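Local atomic coordinates of 5-carboxyvanillate decarboxylase (Sphingobium sp. SYK-6, PDB entry 4ICM), a protein that binds a manganese ion and probably acts as a carboxy-lyase, removing a carboxylate group from 5-carboxyvanillate. Residues I173-P178 with W196-E201; T270-E275 with A295-Y300. All coordinates share one frame; numbering follows the deposited sequence.

In the fold
Beginning at the N terminus, strand 5-11 opens the eight-stranded parallel barrel and supplies Glu8 to the manganese ion, to which both later contacts contribute a further ligand. Contact 1 closes first: the end of strand 171-174 meets the start of helix 197-211, and the 17 residues between its two segments are neither helix nor strand. Contact 2 closes the loop that runs through helix 277-287 and strand 292-293, joining the exits of the last two barrel strands. The two loops follow in series, neither nested nor crossed. The centres of the two contacts lie about 14 Å apart, yet His174 of contact 1 and Asp297 of contact 2 converge on the same ion, and both contacts reach the second subunit.

Contact 1: I173-P178 with W196-E201; sequences IHPRAP and WGYGIE. With MN (manganese (II) ion), chain I.
Segment 173-178 leaves its barrel strand and runs past the first turn of helix 197-211, with alpha carbons 5.2 Å apart for Pro175 CA and Tyr198 CA and 4.8 Å for Pro178 CA and Glu201 CA. This is the strand-end loop of a (beta/alpha)8, or TIM, barrel packed on the opening of the helix that follows. Tyr198 makes the largest share of the contact. Its CG stands anti to the carbonyl carbon (chi1 -82°), which sets the ring obliquely beside the loop backbone: CB meets Pro175 CB at 3.5 Å, CD1 lies 3.3 Å from Arg176 O, and CE1 adjoins Ala177 N. Cutting Tyr198 back to alanine would keep the CB contact with Pro175 but would probably open a gap beside the Arg176-Ala177 peptide, where the ring now lies. Glu201 brings its CG to 3.4 Å from Arg176 O, a buried oxygen with no polar partner in the model, while its carboxylate is held by Ser145, Tyr151 and Ser179 N. The guanidinium group of Arg176 is engaged by a salt bridge with Asp32. Next to this packing, His174 binds manganese through NE2, and its ring is steadied by ND1 donating, nearly in the ring plane, to a lone pair of Pro175 O at 2.9 Å and 159°.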
loop_
_atom_site.group_PDB
_atom_site.type_symbol
_atom_site.label_atom_id
_atom_site.label_comp_id
_atom_site.label_asym_id
_atom_site.label_seq_id
_atom_site.Cartn_x
_atom_site.Cartn_y
_atom_site.Cartn_z
ATOM N N ILE A 173 3.444 16.132 -1.104
ATOM C CA ILE A 173 2.190 15.572 -1.589
ATOM C C ILE A 173 1.516 14.895 -0.408
ATOM O O ILE A 173 1.847 13.771 -0.037
ATOM C CB ILE A 173 2.380 14.571 -2.736
ATOM C CG1 ILE A 173 3.175 15.206 -3.872
ATOM C CG2 ILE A 173 1.032 14.106 -3.237
ATOM C CD1 ILE A 173 3.218 14.349 -5.170
ATOM N N HIS A 174 0.605 15.636 0.202
ATOM C CA HIS A 174 -0.109 15.230 1.399
ATOM C C HIS A 174 -1.290 14.366 0.967
ATOM O O HIS A 174 -1.714 14.438 -0.190
ATOM C CB HIS A 174 -0.593 16.513 2.099
ATOM C CG HIS A 174 -1.253 16.290 3.421
ATOM N ND1 HIS A 174 -2.562 15.873 3.539
ATOM C CD2 HIS A 174 -0.803 16.481 4.684
ATOM C CE1 HIS A 174 -2.877 15.779 4.818
ATOM N NE2 HIS A 174 -1.829 16.151 5.533
ATOM N N PRO A 175 -1.817 13.520 1.871
ATOM C CA PRO A 175 -2.969 12.742 1.410
ATOM C C PRO A 175 -4.252 13.540 1.213
ATOM O O PRO A 175 -4.400 14.678 1.671
ATOM C CB PRO A 175 -3.179 11.724 2.539
ATOM C CG PRO A 175 -1.833 11.564 3.135
ATOM C CD PRO A 175 -1.237 12.945 3.101
ATOM N N ARG A 176 -5.178 12.861 0.543
ATOM C CA ARG A 176 -6.542 13.269 0.312
ATOM C C ARG A 176 -7.270 11.928 0.319
ATOM O O ARG A 176 -6.616 10.888 0.248
ATOM C CB ARG A 176 -6.606 13.842 -1.087
ATOM C CG ARG A 176 -7.446 15.027 -1.234
ATOM C CD ARG A 176 -7.785 15.174 -2.687
ATOM N NE ARG A 176 -9.214 15.355 -2.811
ATOM C CZ ARG A 176 -9.794 16.013 -3.800
ATOM N NH1 ARG A 176 -9.049 16.540 -4.766
ATOM N NH2 ARG A 176 -11.113 16.133 -3.822
ATOM N N ALA A 177 -8.600 11.922 0.395
ATOM C CA ALA A 177 -9.329 10.659 0.310
ATOM C C ALA A 177 -9.206 10.087 -1.112
ATOM O O ALA A 177 -9.055 10.848 -2.064
ATOM C CB ALA A 177 -10.786 10.853 0.686
ATOM N N PRO A 178 -9.245 8.747 -1.243
ATOM C CA PRO A 178 -9.194 8.054 -2.538
ATOM C C PRO A 178 -10.063 8.727 -3.599
ATOM O O PRO A 178 -11.200 9.132 -3.321
ATOM C CB PRO A 178 -9.720 6.661 -2.190
ATOM C CG PRO A 178 -9.165 6.428 -0.805
ATOM C CD PRO A 178 -9.267 7.791 -0.118
ATOM N N TRP A 196 -6.612 3.875 6.116
ATOM C CA TRP A 196 -6.208 3.109 4.938
ATOM C C TRP A 196 -6.232 3.880 3.619
ATOM O O TRP A 196 -5.255 3.874 2.864
ATOM C CB TRP A 196 -7.019 1.802 4.808
ATOM C CG TRP A 196 -6.372 0.834 3.854
ATOM C CD1 TRP A 196 -6.861 0.409 2.646
ATOM C CD2 TRP A 196 -5.088 0.209 4.008
ATOM N NE1 TRP A 196 -5.961 -0.452 2.047
ATOM C CE2 TRP A 196 -4.864 -0.584 2.859
ATOM C CE3 TRP A 196 -4.104 0.252 5.000
ATOM C CZ2 TRP A 196 -3.699 -1.333 2.680
ATOM C CZ3 TRP A 196 -2.943 -0.492 4.823
ATOM C CH2 TRP A 196 -2.754 -1.278 3.671
ATOM N N GLY A 197 -7.355 4.522 3.336
ATOM C CA GLY A 197 -7.534 5.212 2.074
ATOM C C GLY A 197 -6.464 6.244 1.764
ATOM O O GLY A 197 -5.959 6.290 0.639
ATOM N N TYR A 198 -6.103 7.056 2.753
ATOM C CA TYR A 198 -5.104 8.108 2.533
ATOM C C TYR A 198 -3.807 7.552 1.912
ATOM O O TYR A 198 -3.311 8.067 0.914
ATOM C CB TYR A 198 -4.810 8.853 3.839
ATOM C CG TYR A 198 -5.830 9.942 4.168
ATOM C CD1 TYR A 198 -6.995 10.081 3.421
ATOM C CD2 TYR A 198 -5.615 10.836 5.217
ATOM C CE1 TYR A 198 -7.934 11.082 3.711
ATOM C CE2 TYR A 198 -6.551 11.849 5.513
ATOM C CZ TYR A 198 -7.701 11.956 4.767
ATOM O OH TYR A 198 -8.623 12.944 5.038
ATOM N N GLY A 199 -3.284 6.485 2.494
ATOM C CA GLY A 199 -2.012 5.948 2.069
ATOM C C GLY A 199 -2.078 5.316 0.693
ATOM O O GLY A 199 -1.139 5.439 -0.099
ATOM N N ILE A 200 -3.185 4.638 0.405
ATOM C CA ILE A 200 -3.339 3.974 -0.892
ATOM C C ILE A 200 -3.454 5.022 -2.008
ATOM O O ILE A 200 -2.827 4.899 -3.062
ATOM C CB ILE A 200 -4.569 3.061 -0.910
ATOM C CG1 ILE A 200 -4.395 1.906 0.090
ATOM C CG2 ILE A 200 -4.812 2.519 -2.315
ATOM C CD1 ILE A 200 -3.106 1.122 -0.077
ATOM N N GLU A 201 -4.251 6.061 -1.754
ATOM C CA GLU A 201 -4.453 7.152 -2.708
ATOM C C GLU A 201 -3.145 7.860 -3.050
ATOM O O GLU A 201 -2.804 8.067 -4.223
ATOM C CB GLU A 201 -5.451 8.154 -2.120
ATOM C CG GLU A 201 -5.361 9.571 -2.662
ATOM C CD GLU A 201 -5.804 9.688 -4.107
ATOM O OE1 GLU A 201 -6.467 8.755 -4.622
ATOM O OE2 GLU A 201 -5.488 10.723 -4.729
HETATM MN MN MN I . -1.455 15.448 7.602
HETATM O O HOH W 1 -0.888 17.691 8.013
HETATM O O HOH W 2 -3.527 15.952 8.131
HETATM O O HOH W 3 -2.492 13.450 7.222
#

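Contact 2: T270-E275 with A295-Y300; sequences TTSGVE and AIDYPY. With MN (manganese (II) ion), chain I.
Ala295 points its methyl group into the bend of segment 270-275, and there the carbon packing is concentrated: CB rests 3.8 Å from Thr270 OG1 and 3.9 Å from Ser272 CB. The same Ser272 CB continues to Asp297 CB at 4.0 Å, a small apolar patch directly behind the metal ligand. With OG set between its backbone N and carbonyl carbon (chi1 54°), Ser272 hydrogen-bonds Glu8 OE1 and takes the N-H of His227, leaving the CB methylene to pack against Ala295 and Asp297. The other side is looser and watery. Its sole direct hydrogen bond, from Ala295 N to Thr271 OG1, is weak at 3.4 Å. One water joins that hydroxyl to Ala295 O, and another accepts from Gly273 N at 2.9 Å and lies within bonding reach of both Ile296 O and Glu275 OE2, filling in where the backbones stand apart. Gly273, with positive phi, occupies the third position of a type II turn from Thr271 to Val274. Asp297 OD1 binds manganese at 2.2 Å, while OD2 takes bonds from His227 NE2 and a metal-bound water. An aspartate just beyond the eighth strand, completing a metal site at the C-terminal mouth of a TIM barrel, is a hallmark of the amidohydrolase superfamily.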
loop_
_atom_site.group_PDB
_atom_site.type_symbol
_atom_site.label_atom_id
_atom_site.label_comp_id
_atom_site.label_asym_id
_atom_site.label_seq_id
_atom_site.Cartn_x
_atom_site.Cartn_y
_atom_site.Cartn_z
ATOM N N THR A 270 8.596 11.739 5.478
ATOM C CA THR A 270 8.481 12.124 6.881
ATOM C C THR A 270 7.795 11.049 7.717
ATOM O O THR A 270 7.167 10.143 7.171
ATOM C CB THR A 270 7.759 13.472 7.088
ATOM O OG1 THR A 270 6.344 13.252 7.166
ATOM C CG2 THR A 270 8.090 14.449 5.960
ATOM N N THR A 271 7.905 11.172 9.039
ATOM C CA THR A 271 7.403 10.156 9.964
ATOM C C THR A 271 5.997 10.438 10.504
ATOM O O THR A 271 5.578 9.809 11.463
ATOM C CB THR A 271 8.325 10.019 11.191
ATOM O OG1 THR A 271 8.245 11.216 11.977
ATOM C CG2 THR A 271 9.769 9.780 10.767
ATOM N N SER A 272 5.272 11.372 9.893
ATOM C CA SER A 272 3.944 11.746 10.384
ATOM C C SER A 272 3.049 10.533 10.550
ATOM O O SER A 272 2.917 9.730 9.647
ATOM C CB SER A 272 3.272 12.732 9.435
ATOM O OG SER A 272 3.241 12.207 8.118
ATOM N N GLY A 273 2.443 10.391 11.717
ATOM C CA GLY A 273 1.505 9.307 11.925
ATOM C C GLY A 273 2.089 7.912 11.917
ATOM O O GLY A 273 1.339 6.945 11.852
ATOM N N VAL A 274 3.415 7.791 11.942
ATOM C CA VAL A 274 4.057 6.476 12.003
ATOM C C VAL A 274 5.173 6.525 13.037
ATOM O O VAL A 274 6.361 6.617 12.702
ATOM C CB VAL A 274 4.642 6.020 10.635
ATOM C CG1 VAL A 274 5.212 4.612 10.736
ATOM C CG2 VAL A 274 3.566 6.056 9.542
ATOM N N GLU A 275 4.775 6.465 14.302
ATOM C CA GLU A 275 5.720 6.589 15.404
ATOM C C GLU A 275 6.231 5.203 15.803
ATOM O O GLU A 275 6.044 4.743 16.928
ATOM C CB GLU A 275 5.061 7.339 16.571
ATOM C CG GLU A 275 4.657 8.765 16.168
ATOM C CD GLU A 275 3.707 9.440 17.163
ATOM O OE1 GLU A 275 3.606 8.985 18.323
ATOM O OE2 GLU A 275 3.051 10.423 16.760
ATOM N N ALA A 295 7.938 14.561 11.753
ATOM C CA ALA A 295 6.730 15.372 11.699
ATOM C C ALA A 295 5.786 14.927 12.809
ATOM O O ALA A 295 5.985 13.870 13.423
ATOM C CB ALA A 295 6.060 15.264 10.329
ATOM N N ILE A 296 4.769 15.737 13.067
ATOM C CA ILE A 296 3.784 15.427 14.090
ATOM C C ILE A 296 2.447 15.029 13.485
ATOM O O ILE A 296 1.848 14.042 13.915
ATOM C CB ILE A 296 3.551 16.626 15.018
ATOM C CG1 ILE A 296 4.839 17.014 15.741
ATOM C CG2 ILE A 296 2.452 16.310 16.035
ATOM C CD1 ILE A 296 4.719 18.339 16.520
ATOM N N ASP A 297 1.999 15.807 12.494
ATOM C CA ASP A 297 0.655 15.717 11.904
ATOM C C ASP A 297 -0.386 16.308 12.859
ATOM O O ASP A 297 -1.494 15.791 12.990
ATOM C CB ASP A 297 0.277 14.276 11.526
ATOM C CG ASP A 297 -0.518 14.191 10.234
ATOM O OD1 ASP A 297 -0.922 15.253 9.708
ATOM O OD2 ASP A 297 -0.742 13.050 9.756
ATOM N N TYR A 298 0.003 17.384 13.541
ATOM C CA TYR A 298 -0.887 18.141 14.397
ATOM C C TYR A 298 -1.867 18.855 13.470
ATOM O O TYR A 298 -1.490 19.258 12.373
ATOM C CB TYR A 298 -0.065 19.163 15.193
ATOM C CG TYR A 298 -0.872 20.021 16.128
ATOM C CD1 TYR A 298 -1.201 19.574 17.400
ATOM C CD2 TYR A 298 -1.314 21.282 15.740
ATOM C CE1 TYR A 298 -1.953 20.363 18.270
ATOM C CE2 TYR A 298 -2.067 22.083 16.605
ATOM C CZ TYR A 298 -2.377 21.618 17.868
ATOM O OH TYR A 298 -3.118 22.390 18.732
ATOM N N PRO A 299 -3.129 19.011 13.891
ATOM C CA PRO A 299 -3.742 18.630 15.167
ATOM C C PRO A 299 -4.416 17.264 15.151
ATOM O O PRO A 299 -5.106 16.904 16.108
ATOM C CB PRO A 299 -4.801 19.720 15.363
ATOM C CG PRO A 299 -5.254 20.016 13.974
ATOM C CD PRO A 299 -4.013 19.893 13.103
ATOM N N TYR A 300 -4.226 16.513 14.074
ATOM C CA TYR A 300 -4.829 15.197 13.951
ATOM C C TYR A 300 -4.107 14.209 14.849
ATOM O O TYR A 300 -4.664 13.182 15.218
ATOM C CB TYR A 300 -4.815 14.746 12.487
ATOM C CG TYR A 300 -5.518 15.733 11.585
ATOM C CD1 TYR A 300 -6.908 15.754 11.494
ATOM C CD2 TYR A 300 -4.797 16.669 10.848
ATOM C CE1 TYR A 300 -7.562 16.668 10.679
ATOM C CE2 TYR A 300 -5.442 17.588 10.027
ATOM C CZ TYR A 300 -6.823 17.585 9.949
ATOM O OH TYR A 300 -7.464 18.498 9.135
HETATM MN MN MN I . -1.455 15.448 7.602
HETATM O O HOH W 4 6.473 11.278 13.961
HETATM O O HOH W 5 3.066 11.672 14.192
HETATM O O HOH W 3 -2.492 13.450 7.222
HETATM O O HOH W 1 -0.888 17.691 8.013
HETATM O O HOH W 2 -3.527 15.952 8.131
#